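Local structure of amorpha-4,11-diene synthase (Artemisia annua, 4GAX) at residues Gln225-Tyr230 against Leu243-Phe248; Lys82-Ile87 against Gln98-Ala103; Phe439-Ser444 against Leu512-Ile517. The protein probably converts farnesyl diphosphate into cyclic sesquiterpenes, as a lyase of the plant terpene synthase family to which amorpha-4,11-diene and alpha-bisabolol synthases belong. All coordinates share one frame; numbering follows the deposited sequence.

Overall arrangement
Interactions 1 and 2 are neighbours, centres 16 Å apart: each packs two consecutive helices through buried, mainly apolar side chains, all aliphatic in interaction 2, with a phenylalanine and the methylenes of a lysine in interaction 1. They are joined by a probable hydrogen bond between Tyr230 OH and Glu86 OE1 (3.0 Å). Interaction 3 stands apart, its centre about 34 Å from that of interaction 1 and 26 Å from that of interaction 2. It brings together residues distant in sequence, one helix end and the loop leaving another. Its chemistry changes with that partly buried place: a tryptophan, two threonines and a bridging water join an isoleucine, where the other two rest mainly on apolar packing.

Interaction 1: Gln225-Tyr230 against Leu243-Phe248; sequences QYIPFY and LAKLEF
Ile227 fits its side chain against Ala244, Lys245 and Phe248, closing an antiparallel helical hairpin of the all-alpha terpene synthase fold. Helices 219-232 and 238-269 are consecutive; their axes here run at 149° and come no nearer than 10.7 Å, a spacing that Ile227 spans, with its CA 7.4 Å from that of Ala244. The next residue, Pro228, has no N-H to give to the preceding turn, so helix 219-232 is kinked there; the proline points away from the partner helix while Ile227 points at it.

The two branches of Ile227 divide the work. CG1 stands anti to the carbonyl carbon (chi1 -74°) and the chain beyond it is extended, which carries CD1 onto the turn between Ala244 and Phe248. There CD1 lies 4.0 Å from Ala244 O, the carbonyl that accepts Phe248 N in the helix, and 4.4 Å from Ala244 CB. The small alanine thus lets the isoleucine tip approach the helix backbone. Phe248 swings its ring out with CG anti to the backbone N (chi1 -175°) and meets the same methyl obliquely. Met561, from the C-terminal tail, touches Ile227, Lys245 and Phe248 and so adds a third element to this buried patch.

The other branch packs on Lys245, Ile227 CG2 lying 3.7 Å from Lys245 CG. That side chain bends at its third torsion, and its ammonium makes a salt bridge with Glu231, a helical turn beyond Ile227, and a hydrogen bond to Ser562 O. One lysine therefore packs with its methylenes and ties hairpin and C-terminal tail together with its charge. A further link between the same helices is the bond from Arg220 NH2 to Phe248 O. At the aromatic side of the patch, Ile227 CD1 sits 4.1 Å from Phe248 CD1.

Interaction 2: Lys82-Ile87 against Gln98-Ala103; sequences KLVDEI and QEIDHA
Val84 and Ile100 mark the nearest backbone approach of two roughly antiparallel helical segments, their CA atoms only 6.8 Å apart. Both segments are regular helix, with Ile87 N bonded to Leu83 O and Ala103 N to Glu99 O.

Ile100 points toward helix 77-89 and touches both Val84 and Ile87, one turn apart, using a different branch for each. Its CG2, anti to the backbone N, meets Val84 CG1 at 4.0 Å, the two side chains crossing obliquely. Its other arm, extended through CG1, brings CD1 to 4.0 Å from Ile87 CG2; here the isoleucines slide past each other in opposite directions. Phe96 and Ile92 of the connecting loop, Val63 and Leu240 also pack on Ile87. Turned from the partner helix, Lys82 NZ makes a salt bridge with Glu86 OE2 (2.8 Å), using the anti lone pair of that oxygen; Asp85 pairs with Arg125.

Two neighbouring helices joined by a short loop and zipped by beta-branched residues form an alpha-helical hairpin, consistent with the all-alpha N-terminal domain of plant terpene synthases.

Interaction 3: Phe439-Ser444 against Leu512-Ile517; sequences FEWAVS and LITKTI
Trp441 extends its indole from near the end of helix 436-443 to the loop that leaves helix 489-513, meeting Thr514, Thr516 and Ile517 along its length. The CA atoms of Trp441 and Thr516 are 6.9 Å apart, the nearest backbone pair. With CG anti to the backbone N (chi1 -178°), the ring system is thrown straight out from the helix.

Each partner takes a different portion of the indole, and all three meet the ring plane obliquely. The Thr514 side chain runs at about a right angle to that of the tryptophan and brings its methyl, Thr514 CG2, to 3.6 Å from Trp441 NE1, touching Trp441 CE2 as well. Thr516 presents its hydroxyl to the base of the ring, Thr516 OG1 lying 3.5 Å from Trp441 CD1. On the six-membered ring, Ile517 CD1 lies 4.2 Å from Trp441 CZ3. Tyr427, Pro446, Leu448 and Leu449 pack on the tryptophan too, so the loop completes a mostly apolar setting.

The pyrrole N-H is served by a water in the ring plane: Trp441 NE1 donates to it over 2.8 Å, and the water donates in turn to Thr514 OG1, also 2.8 Å away. Thr514 is the first residue to leave helical geometry, and its hydroxyl is bonded back to Glu510 O in the last turn of helix 489-513, which probably helps to hold it for the water. Replacing Trp441 with an alanine would probably leave Thr514 CG2 and Ile517 CD1 without their aromatic partner and the water without its N-H donor.

Direct contact across the two segments is thus van der Waals, whereas the polar link runs through a single water: packing probably fixes the lie of the indole, and the water satisfies its N-H without a direct bond between helix and loop.

Interaction 1: Gln225-Tyr230 against Leu243-Phe248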
loop_
_atom_site.group_PDB
_atom_site.type_symbol
_atom_site.label_atom_id
_atom_site.label_comp_id
_atom_site.label_asym_id
_atom_site.label_seq_id
_atom_site.Cartn_x
_atom_site.Cartn_y
_atom_site.Cartn_z
ATOM N N GLN A 225 -9.841 -10.722 -5.544
ATOM C CA GLN A 225 -9.643 -12.164 -5.369
ATOM C C GLN A 225 -10.678 -12.761 -4.412
ATOM O O GLN A 225 -11.087 -13.913 -4.572
ATOM C CB GLN A 225 -8.221 -12.465 -4.860
ATOM C CG GLN A 225 -7.105 -11.949 -5.767
ATOM C CD GLN A 225 -5.721 -12.062 -5.126
ATOM O OE1 GLN A 225 -5.548 -12.710 -4.088
ATOM N NE2 GLN A 225 -4.728 -11.426 -5.750
ATOM N N TYR A 226 -11.104 -11.992 -3.415
ATOM C CA TYR A 226 -12.017 -12.545 -2.407
ATOM C C TYR A 226 -13.453 -12.649 -2.918
ATOM O O TYR A 226 -14.197 -13.560 -2.558
ATOM C CB TYR A 226 -11.976 -11.721 -1.127
ATOM C CG TYR A 226 -12.695 -12.383 0.039
ATOM C CD1 TYR A 226 -12.176 -13.533 0.636
ATOM C CD2 TYR A 226 -13.877 -11.854 0.553
ATOM C CE1 TYR A 226 -12.819 -14.145 1.711
ATOM C CE2 TYR A 226 -14.535 -12.466 1.636
ATOM C CZ TYR A 226 -13.998 -13.604 2.208
ATOM O OH TYR A 226 -14.641 -14.210 3.271
ATOM N N ILE A 227 -13.844 -11.705 -3.758
ATOM C CA ILE A 227 -15.201 -11.670 -4.263
ATOM C C ILE A 227 -15.636 -13.015 -4.886
ATOM O O ILE A 227 -16.637 -13.592 -4.449
ATOM C CB ILE A 227 -15.427 -10.455 -5.198
ATOM C CG1 ILE A 227 -15.513 -9.166 -4.370
ATOM C CG2 ILE A 227 -16.711 -10.639 -5.995
ATOM C CD1 ILE A 227 -15.566 -7.883 -5.218
ATOM N N PRO A 228 -14.864 -13.552 -5.856
ATOM C CA PRO A 228 -15.293 -14.839 -6.430
ATOM C C PRO A 228 -15.241 -15.997 -5.438
ATOM O O PRO A 228 -16.100 -16.882 -5.503
ATOM C CB PRO A 228 -14.275 -15.085 -7.560
ATOM C CG PRO A 228 -13.059 -14.282 -7.154
ATOM C CD PRO A 228 -13.642 -13.044 -6.515
ATOM N N PHE A 229 -14.247 -16.020 -4.553
ATOM C CA PHE A 229 -14.217 -17.080 -3.556
ATOM C C PHE A 229 -15.471 -16.991 -2.681
ATOM O O PHE A 229 -16.117 -18.007 -2.398
ATOM C CB PHE A 229 -12.949 -17.039 -2.692
ATOM C CG PHE A 229 -13.004 -17.970 -1.506
ATOM C CD1 PHE A 229 -12.746 -19.320 -1.659
ATOM C CD2 PHE A 229 -13.343 -17.497 -0.244
ATOM C CE1 PHE A 229 -12.817 -20.188 -0.583
ATOM C CE2 PHE A 229 -13.417 -18.361 0.838
ATOM C CZ PHE A 229 -13.152 -19.712 0.662
ATOM N N TYR A 230 -15.827 -15.778 -2.262
ATOM C CA TYR A 230 -16.978 -15.618 -1.364
ATOM C C TYR A 230 -18.259 -16.053 -2.082
ATOM O O TYR A 230 -19.102 -16.750 -1.517
ATOM C CB TYR A 230 -17.092 -14.163 -0.878
ATOM C CG TYR A 230 -18.178 -13.947 0.167
ATOM C CD1 TYR A 230 -17.977 -14.302 1.501
ATOM C CD2 TYR A 230 -19.405 -13.392 -0.185
ATOM C CE1 TYR A 230 -18.980 -14.104 2.466
ATOM C CE2 TYR A 230 -20.407 -13.197 0.763
ATOM C CZ TYR A 230 -20.186 -13.545 2.084
ATOM O OH TYR A 230 -21.188 -13.356 3.010
ATOM N N LEU A 243 -24.063 -6.619 -3.553
ATOM C CA LEU A 243 -23.577 -5.270 -3.326
ATOM C C LEU A 243 -22.095 -5.128 -3.657
ATOM O O LEU A 243 -21.675 -4.140 -4.279
ATOM C CB LEU A 243 -23.796 -4.894 -1.856
ATOM C CG LEU A 243 -23.269 -3.530 -1.414
ATOM C CD1 LEU A 243 -23.876 -2.414 -2.255
ATOM C CD2 LEU A 243 -23.573 -3.317 0.047
ATOM N N ALA A 244 -21.296 -6.096 -3.221
ATOM C CA ALA A 244 -19.853 -6.018 -3.441
ATOM C C ALA A 244 -19.496 -5.968 -4.925
ATOM O O ALA A 244 -18.548 -5.283 -5.325
ATOM C CB ALA A 244 -19.124 -7.192 -2.754
ATOM N N LYS A 245 -20.238 -6.703 -5.740
ATOM C CA LYS A 245 -19.910 -6.766 -7.162
ATOM C C LYS A 245 -20.372 -5.510 -7.890
ATOM O O LYS A 245 -19.665 -5.005 -8.767
ATOM C CB LYS A 245 -20.521 -8.008 -7.804
ATOM C CG LYS A 245 -19.933 -9.323 -7.309
ATOM C CD LYS A 245 -20.741 -10.517 -7.883
ATOM C CE LYS A 245 -20.033 -11.171 -9.050
ATOM N NZ LYS A 245 -20.881 -12.233 -9.700
ATOM N N LEU A 246 -21.564 -5.018 -7.540
ATOM C CA LEU A 246 -22.093 -3.783 -8.133
ATOM C C LEU A 246 -21.159 -2.624 -7.800
ATOM O O LEU A 246 -20.831 -1.788 -8.656
ATOM C CB LEU A 246 -23.496 -3.474 -7.594
ATOM C CG LEU A 246 -24.727 -3.966 -8.368
ATOM C CD1 LEU A 246 -24.444 -5.240 -9.119
ATOM C CD2 LEU A 246 -25.918 -4.163 -7.417
ATOM N N GLU A 247 -20.732 -2.579 -6.542
ATOM C CA GLU A 247 -19.854 -1.518 -6.059
ATOM C C GLU A 247 -18.466 -1.652 -6.661
ATOM O O GLU A 247 -17.838 -0.656 -6.995
ATOM C CB GLU A 247 -19.768 -1.563 -4.541
ATOM C CG GLU A 247 -21.009 -1.009 -3.871
ATOM C CD GLU A 247 -21.166 0.487 -4.094
ATOM O OE1 GLU A 247 -20.140 1.184 -4.302
ATOM O OE2 GLU A 247 -22.317 0.964 -4.059
ATOM N N PHE A 248 -17.986 -2.883 -6.808
ATOM C CA PHE A 248 -16.674 -3.066 -7.403
ATOM C C PHE A 248 -16.655 -2.415 -8.760
ATOM O O PHE A 248 -15.703 -1.719 -9.098
ATOM C CB PHE A 248 -16.321 -4.539 -7.584
ATOM C CG PHE A 248 -14.927 -4.733 -8.077
ATOM C CD1 PHE A 248 -13.867 -4.743 -7.184
ATOM C CD2 PHE A 248 -14.661 -4.805 -9.436
ATOM C CE1 PHE A 248 -12.569 -4.893 -7.638
ATOM C CE2 PHE A 248 -13.354 -4.943 -9.904
ATOM C CZ PHE A 248 -12.314 -4.992 -9.002
#

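Interaction 2: Lys82-Ile87 against Gln98-Ala103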
loop_
_atom_site.group_PDB
_atom_site.type_symbol
_atom_site.label_atom_id
_atom_site.label_comp_id
_atom_site.label_asym_id
_atom_site.label_seq_id
_atom_site.Cartn_x
_atom_site.Cartn_y
_atom_site.Cartn_z
ATOM N N LYS A 82 -17.243 -11.512 12.084
ATOM C CA LYS A 82 -17.205 -12.215 10.806
ATOM C C LYS A 82 -17.811 -11.373 9.685
ATOM O O LYS A 82 -17.300 -11.359 8.553
ATOM C CB LYS A 82 -17.919 -13.565 10.911
ATOM C CG LYS A 82 -17.729 -14.465 9.697
ATOM C CD LYS A 82 -16.245 -14.564 9.317
ATOM C CE LYS A 82 -15.958 -15.753 8.396
ATOM N NZ LYS A 82 -16.466 -15.564 7.005
ATOM N N LEU A 83 -18.907 -10.683 9.991
ATOM C CA LEU A 83 -19.564 -9.833 9.000
ATOM C C LEU A 83 -18.657 -8.666 8.633
ATOM O O LEU A 83 -18.544 -8.307 7.453
ATOM C CB LEU A 83 -20.866 -9.283 9.580
ATOM C CG LEU A 83 -21.756 -8.418 8.684
ATOM C CD1 LEU A 83 -22.012 -9.109 7.356
ATOM C CD2 LEU A 83 -23.089 -8.180 9.404
ATOM N N VAL A 84 -18.017 -8.073 9.644
ATOM C CA VAL A 84 -17.084 -6.969 9.419
ATOM C C VAL A 84 -15.959 -7.456 8.510
ATOM O O VAL A 84 -15.608 -6.804 7.529
ATOM C CB VAL A 84 -16.497 -6.437 10.756
ATOM C CG1 VAL A 84 -15.320 -5.505 10.504
ATOM C CG2 VAL A 84 -17.576 -5.726 11.584
ATOM N N ASP A 85 -15.407 -8.620 8.827
ATOM C CA ASP A 85 -14.335 -9.187 7.998
ATOM C C ASP A 85 -14.770 -9.375 6.536
ATOM O O ASP A 85 -14.013 -9.120 5.597
ATOM C CB ASP A 85 -13.932 -10.538 8.574
ATOM C CG ASP A 85 -12.817 -11.194 7.810
ATOM O OD1 ASP A 85 -11.802 -10.519 7.530
ATOM O OD2 ASP A 85 -12.936 -12.405 7.514
ATOM N N GLU A 86 -15.991 -9.851 6.330
ATOM C CA GLU A 86 -16.449 -10.113 4.970
ATOM C C GLU A 86 -16.637 -8.793 4.219
ATOM O O GLU A 86 -16.252 -8.658 3.048
ATOM C CB GLU A 86 -17.741 -10.915 5.011
ATOM C CG GLU A 86 -17.530 -12.316 5.524
ATOM C CD GLU A 86 -18.841 -13.019 5.803
ATOM O OE1 GLU A 86 -19.900 -12.386 5.579
ATOM O OE2 GLU A 86 -18.811 -14.193 6.246
ATOM N N ILE A 87 -17.205 -7.806 4.902
ATOM C CA ILE A 87 -17.370 -6.491 4.284
ATOM C C ILE A 87 -15.999 -5.916 3.885
ATOM O O ILE A 87 -15.846 -5.362 2.796
ATOM C CB ILE A 87 -18.112 -5.528 5.231
ATOM C CG1 ILE A 87 -19.542 -6.026 5.442
ATOM C CG2 ILE A 87 -18.107 -4.101 4.668
ATOM C CD1 ILE A 87 -20.294 -5.302 6.601
ATOM N N GLN A 98 -18.482 4.501 9.261
ATOM C CA GLN A 98 -18.947 4.845 10.598
ATOM C C GLN A 98 -19.432 3.599 11.324
ATOM O O GLN A 98 -19.149 3.413 12.514
ATOM C CB GLN A 98 -20.048 5.915 10.549
ATOM C CG GLN A 98 -20.325 6.582 11.911
ATOM C CD GLN A 98 -21.220 5.739 12.812
ATOM O OE1 GLN A 98 -21.988 4.900 12.327
ATOM N NE2 GLN A 98 -21.121 5.952 14.130
ATOM N N GLU A 99 -20.166 2.746 10.613
ATOM C CA GLU A 99 -20.764 1.566 11.247
ATOM C C GLU A 99 -19.681 0.614 11.739
ATOM O O GLU A 99 -19.767 0.088 12.850
ATOM C CB GLU A 99 -21.727 0.840 10.300
ATOM C CG GLU A 99 -23.002 1.612 9.994
ATOM C CD GLU A 99 -22.848 2.625 8.867
ATOM O OE1 GLU A 99 -21.715 2.842 8.376
ATOM O OE2 GLU A 99 -23.875 3.221 8.470
ATOM N N ILE A 100 -18.655 0.415 10.916
ATOM C CA ILE A 100 -17.552 -0.476 11.270
ATOM C C ILE A 100 -16.666 0.113 12.370
ATOM O O ILE A 100 -16.324 -0.577 13.330
ATOM C CB ILE A 100 -16.704 -0.816 10.035
ATOM C CG1 ILE A 100 -17.514 -1.692 9.074
ATOM C CG2 ILE A 100 -15.431 -1.536 10.425
ATOM C CD1 ILE A 100 -16.762 -1.982 7.784
ATOM N N ASP A 101 -16.271 1.374 12.232
ATOM C CA ASP A 101 -15.492 2.012 13.298
ATOM C C ASP A 101 -16.245 1.957 14.612
ATOM O O ASP A 101 -15.679 1.603 15.642
ATOM C CB ASP A 101 -15.139 3.461 12.939
ATOM C CG ASP A 101 -14.200 3.539 11.739
ATOM O OD1 ASP A 101 -13.620 2.486 11.365
ATOM O OD2 ASP A 101 -14.058 4.635 11.162
ATOM N N HIS A 102 -17.537 2.268 14.576
ATOM C CA HIS A 102 -18.327 2.236 15.805
ATOM C C HIS A 102 -18.443 0.820 16.398
ATOM O O HIS A 102 -18.360 0.634 17.614
ATOM C CB HIS A 102 -19.707 2.835 15.571
ATOM C CG HIS A 102 -20.618 2.728 16.753
ATOM N ND1 HIS A 102 -21.565 1.731 16.869
ATOM C CD2 HIS A 102 -20.731 3.489 17.861
ATOM C CE1 HIS A 102 -22.221 1.886 18.006
ATOM N NE2 HIS A 102 -21.733 2.942 18.630
ATOM N N ALA A 103 -18.631 -0.169 15.534
ATOM C CA ALA A 103 -18.739 -1.570 15.945
ATOM C C ALA A 103 -17.458 -2.051 16.620
ATOM O O ALA A 103 -17.501 -2.602 17.714
ATOM C CB ALA A 103 -19.047 -2.452 14.727
#

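Interaction 3: Phe439-Ser444 against Leu512-Ile517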
loop_
_atom_site.group_PDB
_atom_site.type_symbol
_atom_site.label_atom_id
_atom_site.label_comp_id
_atom_site.label_asym_id
_atom_site.label_seq_id
_atom_site.Cartn_x
_atom_site.Cartn_y
_atom_site.Cartn_z
ATOM N N PHE A 439 2.172 16.807 10.516
ATOM C CA PHE A 439 3.403 17.299 9.902
ATOM C C PHE A 439 4.574 17.273 10.864
ATOM O O PHE A 439 5.700 16.980 10.460
ATOM C CB PHE A 439 3.215 18.701 9.325
ATOM C CG PHE A 439 2.876 18.700 7.865
ATOM C CD1 PHE A 439 3.829 18.336 6.928
ATOM C CD2 PHE A 439 1.610 19.056 7.431
ATOM C CE1 PHE A 439 3.526 18.329 5.574
ATOM C CE2 PHE A 439 1.306 19.059 6.090
ATOM C CZ PHE A 439 2.268 18.694 5.158
ATOM N N GLU A 440 4.317 17.593 12.130
ATOM C CA GLU A 440 5.345 17.456 13.152
ATOM C C GLU A 440 5.849 16.014 13.173
ATOM O O GLU A 440 7.058 15.761 13.233
ATOM C CB GLU A 440 4.800 17.852 14.529
ATOM C CG GLU A 440 4.473 19.328 14.672
ATOM C CD GLU A 440 3.725 19.634 15.963
ATOM O OE1 GLU A 440 3.412 18.680 16.714
ATOM O OE2 GLU A 440 3.449 20.827 16.225
ATOM N N TRP A 441 4.922 15.067 13.125
ATOM C CA TRP A 441 5.292 13.659 13.052
ATOM C C TRP A 441 6.208 13.405 11.853
ATOM O O TRP A 441 7.308 12.863 11.995
ATOM C CB TRP A 441 4.046 12.776 12.948
ATOM C CG TRP A 441 4.391 11.327 12.909
ATOM C CD1 TRP A 441 4.763 10.543 13.967
ATOM C CD2 TRP A 441 4.409 10.485 11.758
ATOM N NE1 TRP A 441 5.013 9.263 13.541
ATOM C CE2 TRP A 441 4.797 9.198 12.187
ATOM C CE3 TRP A 441 4.133 10.691 10.400
ATOM C CZ2 TRP A 441 4.917 8.126 11.310
ATOM C CZ3 TRP A 441 4.247 9.623 9.531
ATOM C CH2 TRP A 441 4.634 8.357 9.987
ATOM N N ALA A 442 5.744 13.828 10.680
ATOM C CA ALA A 442 6.496 13.709 9.429
ATOM C C ALA A 442 7.918 14.254 9.510
ATOM O O ALA A 442 8.852 13.634 8.995
ATOM C CB ALA A 442 5.738 14.389 8.288
ATOM N N VAL A 443 8.093 15.407 10.149
ATOM C CA VAL A 443 9.425 16.013 10.219
ATOM C C VAL A 443 10.281 15.413 11.335
ATOM O O VAL A 443 11.491 15.602 11.360
ATOM C CB VAL A 443 9.376 17.562 10.358
ATOM C CG1 VAL A 443 8.418 18.172 9.333
ATOM C CG2 VAL A 443 8.972 17.964 11.761
ATOM N N SER A 444 9.651 14.664 12.233
ATOM C CA SER A 444 10.337 14.068 13.377
ATOM C C SER A 444 11.319 12.970 13.013
ATOM O O SER A 444 11.991 12.439 13.903
ATOM C CB SER A 444 9.313 13.442 14.334
ATOM O OG SER A 444 8.453 14.426 14.862
ATOM N N LEU A 512 1.000 0.137 15.163
ATOM C CA LEU A 512 0.127 -0.040 16.322
ATOM C C LEU A 512 0.375 1.007 17.387
ATOM O O LEU A 512 -0.473 1.248 18.249
ATOM C CB LEU A 512 0.328 -1.441 16.917
ATOM C CG LEU A 512 -0.114 -2.577 15.970
ATOM C CD1 LEU A 512 0.458 -3.919 16.423
ATOM C CD2 LEU A 512 -1.634 -2.659 15.916
ATOM N N ILE A 513 1.541 1.637 17.314
ATOM C CA ILE A 513 1.984 2.586 18.336
ATOM C C ILE A 513 1.815 4.047 17.895
ATOM O O ILE A 513 1.882 4.975 18.702
ATOM C CB ILE A 513 3.472 2.280 18.674
ATOM C CG1 ILE A 513 3.641 2.063 20.162
ATOM C CG2 ILE A 513 4.439 3.301 18.074
ATOM C CD1 ILE A 513 2.908 0.861 20.618
ATOM N N THR A 514 1.584 4.265 16.606
ATOM C CA THR A 514 1.502 5.640 16.115
ATOM C C THR A 514 0.081 6.220 16.171
ATOM O O THR A 514 -0.819 5.755 15.458
ATOM C CB THR A 514 2.086 5.760 14.693
ATOM O OG1 THR A 514 3.406 5.197 14.681
ATOM C CG2 THR A 514 2.170 7.228 14.289
ATOM N N LYS A 515 -0.107 7.237 17.017
ATOM C CA LYS A 515 -1.421 7.834 17.234
ATOM C C LYS A 515 -1.505 9.319 16.860
ATOM O O LYS A 515 -2.599 9.889 16.848
ATOM C CB LYS A 515 -1.832 7.702 18.717
ATOM C CG LYS A 515 -1.755 6.303 19.286
ATOM C CD LYS A 515 -2.662 5.342 18.520
ATOM C CE LYS A 515 -2.401 3.912 19.001
ATOM N NZ LYS A 515 -3.153 2.922 18.191
ATOM N N THR A 516 -0.370 9.949 16.565
ATOM C CA THR A 516 -0.356 11.408 16.357
ATOM C C THR A 516 -0.731 11.834 14.949
ATOM O O THR A 516 -0.918 13.025 14.681
ATOM C CB THR A 516 1.005 12.027 16.680
ATOM O OG1 THR A 516 2.017 11.342 15.934
ATOM C CG2 THR A 516 1.297 11.902 18.155
ATOM N N ILE A 517 -0.824 10.855 14.058
ATOM C CA ILE A 517 -1.254 11.076 12.684
ATOM C C ILE A 517 -2.685 10.532 12.561
ATOM O O ILE A 517 -2.978 9.441 13.052
ATOM C CB ILE A 517 -0.283 10.351 11.712
ATOM C CG1 ILE A 517 -0.874 10.150 10.329
ATOM C CG2 ILE A 517 0.047 8.975 12.222
ATOM C CD1 ILE A 517 0.045 9.300 9.443
HETATM O O HOH W 1 5.387 7.057 15.182
#